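Serpin-ZX (Arabidopsis thaliana, PDB 3LE2) inhibits cysteine and serine proteases through cleavage of its reactive center loop, forming a covalent complex with targets such as metacaspase-9, and limits programmed cell death. Local coordinates at residues 49-52 with 53-57; 114-117 with 118-122. All coordinates share one frame; numbering follows the deposited sequence.

Contact 1 of 2, residues 49-52 with 53-57; sequences AGSA and GATKD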
ATOM      1  N   ALA A  49      -6.877 -18.309   7.596  1.00 40.34           N
ATOM      2  CA  ALA A  49      -7.272 -18.753   8.926  1.00 35.49           C
ATOM      3  C   ALA A  49      -8.616 -19.481   8.920  1.00 44.02           C
ATOM      4  O   ALA A  49      -8.900 -20.280   9.811  1.00 42.76           O
ATOM      5  CB  ALA A  49      -7.309 -17.573   9.882  1.00 43.73           C
ATOM      6  N   GLY A  50      -9.443 -19.199   7.919  1.00 39.63           N
ATOM      7  CA  GLY A  50     -10.743 -19.834   7.804  1.00 44.94           C
ATOM      8  C   GLY A  50     -10.743 -20.959   6.785  1.00 45.01           C
ATOM      9  O   GLY A  50     -11.788 -21.421   6.357  1.00 46.20           O
ATOM     10  N   SER A  51      -9.555 -21.401   6.391  1.00 40.29           N
ATOM     11  CA  SER A  51      -9.438 -22.417   5.353  1.00 52.32           C
ATOM     12  C   SER A  51      -8.574 -23.592   5.797  1.00 45.91           C
ATOM     13  O   SER A  51      -8.047 -23.622   6.917  1.00 46.70           O
ATOM     14  CB  SER A  51      -8.837 -21.808   4.088  1.00 49.11           C
ATOM     15  OG  SER A  51      -7.462 -21.542   4.278  1.00 48.30           O
ATOM     16  N   ALA A  52      -8.430 -24.560   4.903  1.00 48.16           N
ATOM     17  CA  ALA A  52      -7.496 -25.654   5.133  1.00 57.16           C
ATOM     18  C   ALA A  52      -7.178 -26.410   3.852  1.00 51.62           C
ATOM     19  O   ALA A  52      -7.704 -26.110   2.773  1.00 51.11           O
ATOM     20  CB  ALA A  52      -8.029 -26.602   6.191  1.00 58.59           C
ATOM     21  N   GLY A  53      -6.306 -27.399   3.977  1.00 49.89           N
ATOM     22  CA  GLY A  53      -5.950 -28.212   2.835  1.00 50.83           C
ATOM     23  C   GLY A  53      -5.167 -27.398   1.832  1.00 45.26           C
ATOM     24  O   GLY A  53      -4.438 -26.484   2.202  1.00 45.77           O
ATOM     25  N   ALA A  54      -5.334 -27.730   0.558  1.00 44.91           N
ATOM     26  CA  ALA A  54      -4.565 -27.111  -0.508  1.00 46.50           C
ATOM     27  C   ALA A  54      -4.804 -25.604  -0.571  1.00 49.92           C
ATOM     28  O   ALA A  54      -3.998 -24.865  -1.139  1.00 45.82           O
ATOM     29  CB  ALA A  54      -4.889 -27.766  -1.840  1.00 39.63           C
ATOM     30  N   THR A  55      -5.904 -25.150   0.020  1.00 45.89           N
ATOM     31  CA  THR A  55      -6.199 -23.727   0.045  1.00 46.40           C
ATOM     32  C   THR A  55      -5.352 -23.018   1.092  1.00 44.62           C
ATOM     33  O   THR A  55      -4.651 -22.045   0.779  1.00 44.60           O
ATOM     34  CB  THR A  55      -7.709 -23.446   0.261  1.00 53.24           C
ATOM     35  OG1 THR A  55      -8.440 -23.956  -0.856  1.00 45.14           O
ATOM     36  CG2 THR A  55      -7.980 -21.945   0.369  1.00 37.98           C
ATOM     37  N   LYS A  56      -5.406 -23.495   2.331  1.00 39.03           N
ATOM     38  CA  LYS A  56      -4.544 -22.929   3.357  1.00 46.50           C
ATOM     39  C   LYS A  56      -3.096 -22.896   2.844  1.00 51.29           C
ATOM     40  O   LYS A  56      -2.404 -21.874   2.943  1.00 43.49           O
ATOM     41  CB  LYS A  56      -4.644 -23.728   4.656  1.00 48.35           C
ATOM     42  CG  LYS A  56      -4.030 -23.033   5.862  1.00 42.73           C
ATOM     43  CD  LYS A  56      -4.212 -23.843   7.145  1.00 43.37           C
ATOM     44  CE  LYS A  56      -3.552 -25.219   7.033  1.00 66.07           C
ATOM     45  NZ  LYS A  56      -3.461 -25.922   8.345  1.00 68.49           N
ATOM     46  N   ASP A  57      -2.654 -24.010   2.262  1.00 48.23           N
ATOM     47  CA  ASP A  57      -1.272 -24.138   1.809  1.00 46.27           C
ATOM     48  C   ASP A  57      -0.922 -23.159   0.708  1.00 42.64           C
ATOM     49  O   ASP A  57       0.169 -22.589   0.695  1.00 48.06           O
ATOM     50  CB  ASP A  57      -0.987 -25.556   1.334  1.00 44.31           C
ATOM     51  CG  ASP A  57      -0.956 -26.545   2.469  1.00 52.31           C
ATOM     52  OD1 ASP A  57      -0.650 -26.124   3.608  1.00 62.03           O
ATOM     53  OD2 ASP A  57      -1.238 -27.738   2.221  1.00 56.42           O
TER
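Ser51 and Ala52 lie against the first turn of the helix that begins just after Gly53, and most of what joins them is van der Waals packing. Ser51 meets two residues of that turn: its CB rests on CG2 of Thr55 at 3.8 Å, while its OG sits 3.4 Å from CA of Lys56. The next residue adds to the same patch, with CA of Ala52 3.5 Å from CB of Lys56. From there the lysine chain runs past the backbone, its CD 3.8 Å from O of Ser51, and a bend at chi3 turns the amino end away.

Polar contacts are sparse. The amide N of Thr55 gives a weak, bent bond to O of Ala52 (3.4 Å, 138° at the hydrogen). Gly53, the N-cap residue, takes positive phi (68°) as the chain turns in, and its O receives the first regular helical bond, from N of Asp57 at 3.1 Å. With chi1 at 72°, OG of Ser51 lies between its own N and C, and it donates to O of Ala48, with a weak bond to O of Ile47.

The turn thus links helix 37-49 to helix 54-63. The serine hydroxyl ties back to the end of the first helix, and loop residues pack alongside, Leu309 against Ser51, and Ser301 and Glu307 against Thr55.

Contact 2 of 2, residues 114-117 with 118-122; sequences QLLE and DSYKA
Leu115 and Leu116 flank the ring of Tyr120 as the helix unwinds. CD1 of Leu115 fits between the hydroxymethyl group of Ser119, 3.5 Å from OG, and the tyrosine ring, 4.2 Å from CE2. CD2 of Leu116 comes obliquely from the other side of the ring plane, 4.2 Å from CD2 of Tyr120, and O of Leu115 lies at the ring edge, near its plane. Beyond them the methyl of Ala122 tucks in 4.3 Å from CB of Leu116. The ring reaches between helices 37-49 and 68-83, where its OH bonds to Asn72.

On the outer side Gln114 folds over Asp118. A bend at chi2 (62°) brings NE2 to OD2 at 2.9 Å, on the syn side but 31° out of the carboxylate plane.

O of Leu116 takes a weak bond from N of Tyr120 and a firmer one from N of Ala122 (2.9 Å), six residues on. The left-handed backbone of Lys121 (phi 53°) turns the chain at this point, consistent with the bond from Ala122 N. Here it ends helix 110-119, the helix of the beta-alpha-beta crossover between parallel strands 93-103 and 123-127 of the serpin's central sheet A.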
ATOM      1  N   GLN A 114     -14.055 -14.475  16.692  1.00 57.25           N
ATOM      2  CA  GLN A 114     -13.227 -13.984  17.784  1.00 62.62           C
ATOM      3  C   GLN A 114     -11.803 -13.744  17.292  1.00 59.25           C
ATOM      4  O   GLN A 114     -11.189 -12.718  17.585  1.00 57.59           O
ATOM      5  CB  GLN A 114     -13.229 -14.985  18.943  1.00 68.09           C
ATOM      6  CG  GLN A 114     -12.618 -14.440  20.225  1.00 69.08           C
ATOM      7  CD  GLN A 114     -13.387 -13.248  20.775  1.00 82.06           C
ATOM      8  OE1 GLN A 114     -14.569 -13.357  21.118  1.00 83.73           O
ATOM      9  NE2 GLN A 114     -12.718 -12.103  20.865  1.00 80.10           N
ATOM     10  N   LEU A 115     -11.283 -14.706  16.542  1.00 57.57           N
ATOM     11  CA  LEU A 115      -9.975 -14.564  15.923  1.00 59.24           C
ATOM     12  C   LEU A 115      -9.911 -13.248  15.140  1.00 58.61           C
ATOM     13  O   LEU A 115      -8.965 -12.467  15.289  1.00 47.98           O
ATOM     14  CB  LEU A 115      -9.705 -15.758  15.014  1.00 49.41           C
ATOM     15  CG  LEU A 115      -8.484 -15.701  14.103  1.00 61.29           C
ATOM     16  CD1 LEU A 115      -7.228 -15.429  14.914  1.00 52.32           C
ATOM     17  CD2 LEU A 115      -8.368 -17.000  13.305  1.00 46.80           C
ATOM     18  N   LEU A 116     -10.933 -12.997  14.323  1.00 53.51           N
ATOM     19  CA  LEU A 116     -10.995 -11.752  13.564  1.00 53.88           C
ATOM     20  C   LEU A 116     -10.937 -10.549  14.490  1.00 56.96           C
ATOM     21  O   LEU A 116     -10.282  -9.555  14.185  1.00 56.10           O
ATOM     22  CB  LEU A 116     -12.261 -11.681  12.715  1.00 50.15           C
ATOM     23  CG  LEU A 116     -12.291 -12.618  11.516  1.00 53.43           C
ATOM     24  CD1 LEU A 116     -13.102 -11.991  10.383  1.00 48.05           C
ATOM     25  CD2 LEU A 116     -10.873 -12.893  11.083  1.00 46.36           C
ATOM     26  N   GLU A 117     -11.624 -10.652  15.624  1.00 63.04           N
ATOM     27  CA  GLU A 117     -11.712  -9.555  16.583  1.00 58.86           C
ATOM     28  C   GLU A 117     -10.391  -9.321  17.319  1.00 61.05           C
ATOM     29  O   GLU A 117     -10.037  -8.180  17.623  1.00 58.66           O
ATOM     30  CB  GLU A 117     -12.843  -9.828  17.584  1.00 61.59           C
ATOM     31  CG  GLU A 117     -12.942  -8.823  18.731  1.00 76.88           C
ATOM     32  CD  GLU A 117     -14.273  -8.903  19.481  1.00 87.45           C
ATOM     33  OE1 GLU A 117     -15.034  -9.873  19.265  1.00 94.60           O
ATOM     34  OE2 GLU A 117     -14.560  -7.992  20.288  1.00 86.27           O
ATOM     35  N   ASP A 118      -9.657 -10.403  17.576  1.00 63.87           N
ATOM     36  CA  ASP A 118      -8.477 -10.357  18.445  1.00 60.40           C
ATOM     37  C   ASP A 118      -7.148 -10.131  17.716  1.00 60.67           C
ATOM     38  O   ASP A 118      -6.393  -9.201  18.033  1.00 54.31           O
ATOM     39  CB  ASP A 118      -8.386 -11.642  19.272  1.00 67.83           C
ATOM     40  CG  ASP A 118      -9.559 -11.811  20.219  1.00 76.68           C
ATOM     41  OD1 ASP A 118     -10.006 -10.804  20.820  1.00 78.39           O
ATOM     42  OD2 ASP A 118     -10.026 -12.962  20.369  1.00 78.12           O
ATOM     43  N   SER A 119      -6.846 -10.996  16.759  1.00 50.98           N
ATOM     44  CA  SER A 119      -5.589 -10.866  16.030  1.00 55.32           C
ATOM     45  C   SER A 119      -5.656  -9.773  14.962  1.00 56.28           C
ATOM     46  O   SER A 119      -4.628  -9.272  14.514  1.00 56.86           O
ATOM     47  CB  SER A 119      -5.194 -12.202  15.391  1.00 58.06           C
ATOM     48  OG  SER A 119      -5.001 -13.219  16.366  1.00 57.86           O
ATOM     49  N   TYR A 120      -6.865  -9.387  14.567  1.00 56.70           N
ATOM     50  CA  TYR A 120      -7.024  -8.575  13.366  1.00 49.41           C
ATOM     51  C   TYR A 120      -7.810  -7.289  13.569  1.00 48.16           C
ATOM     52  O   TYR A 120      -7.754  -6.394  12.724  1.00 51.05           O
ATOM     53  CB  TYR A 120      -7.651  -9.411  12.246  1.00 44.63           C
ATOM     54  CG  TYR A 120      -6.760 -10.532  11.772  1.00 43.16           C
ATOM     55  CD1 TYR A 120      -5.711 -10.285  10.905  1.00 43.17           C
ATOM     56  CD2 TYR A 120      -6.961 -11.832  12.199  1.00 42.74           C
ATOM     57  CE1 TYR A 120      -4.890 -11.302  10.474  1.00 42.38           C
ATOM     58  CE2 TYR A 120      -6.157 -12.849  11.773  1.00 34.83           C
ATOM     59  CZ  TYR A 120      -5.115 -12.581  10.914  1.00 42.96           C
ATOM     60  OH  TYR A 120      -4.289 -13.595  10.488  1.00 40.77           O
ATOM     61  N   LYS A 121      -8.532  -7.194  14.683  1.00 49.16           N
ATOM     62  CA  LYS A 121      -9.378  -6.035  14.942  1.00 50.24           C
ATOM     63  C   LYS A 121     -10.305  -5.803  13.753  1.00 52.91           C
ATOM     64  O   LYS A 121     -10.475  -4.680  13.275  1.00 63.43           O
ATOM     65  CB  LYS A 121      -8.522  -4.803  15.234  1.00 48.99           C
ATOM     66  CG  LYS A 121      -7.630  -5.003  16.452  1.00 63.86           C
ATOM     67  CD  LYS A 121      -6.765  -3.792  16.748  1.00 72.61           C
ATOM     68  CE  LYS A 121      -5.451  -4.219  17.398  1.00 78.40           C
ATOM     69  NZ  LYS A 121      -5.641  -5.339  18.371  1.00 88.14           N
ATOM     70  N   ALA A 122     -10.907  -6.895  13.295  1.00 39.69           N
ATOM     71  CA  ALA A 122     -11.670  -6.915  12.062  1.00 42.73           C
ATOM     72  C   ALA A 122     -13.108  -7.300  12.358  1.00 42.14           C
ATOM     73  O   ALA A 122     -13.362  -8.236  13.111  1.00 45.40           O
ATOM     74  CB  ALA A 122     -11.042  -7.904  11.076  1.00 43.55           C
TER

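How the contacts relate
Along the chain the two contacts follow in series, neither nesting nor crossing. Contact 1 comes first and closes the short turn from helix 37-49 into helix 54-63. The chain then runs through helix 68-83 and strand 93-103 before contact 2 ends helix 110-119 and releases it into strand 123-127. Their centres are 18 Å apart, yet they touch: CB of Ala49, at the end of helix 37-49, packs on CD2 of Leu115 at 3.6 Å. It is one of several places where the 114-122 segment packs on helices 37-49 and 68-83. Contact 1 thus joins two consecutive helices, and contact 2 lies where the crossover helix passes into the sheet.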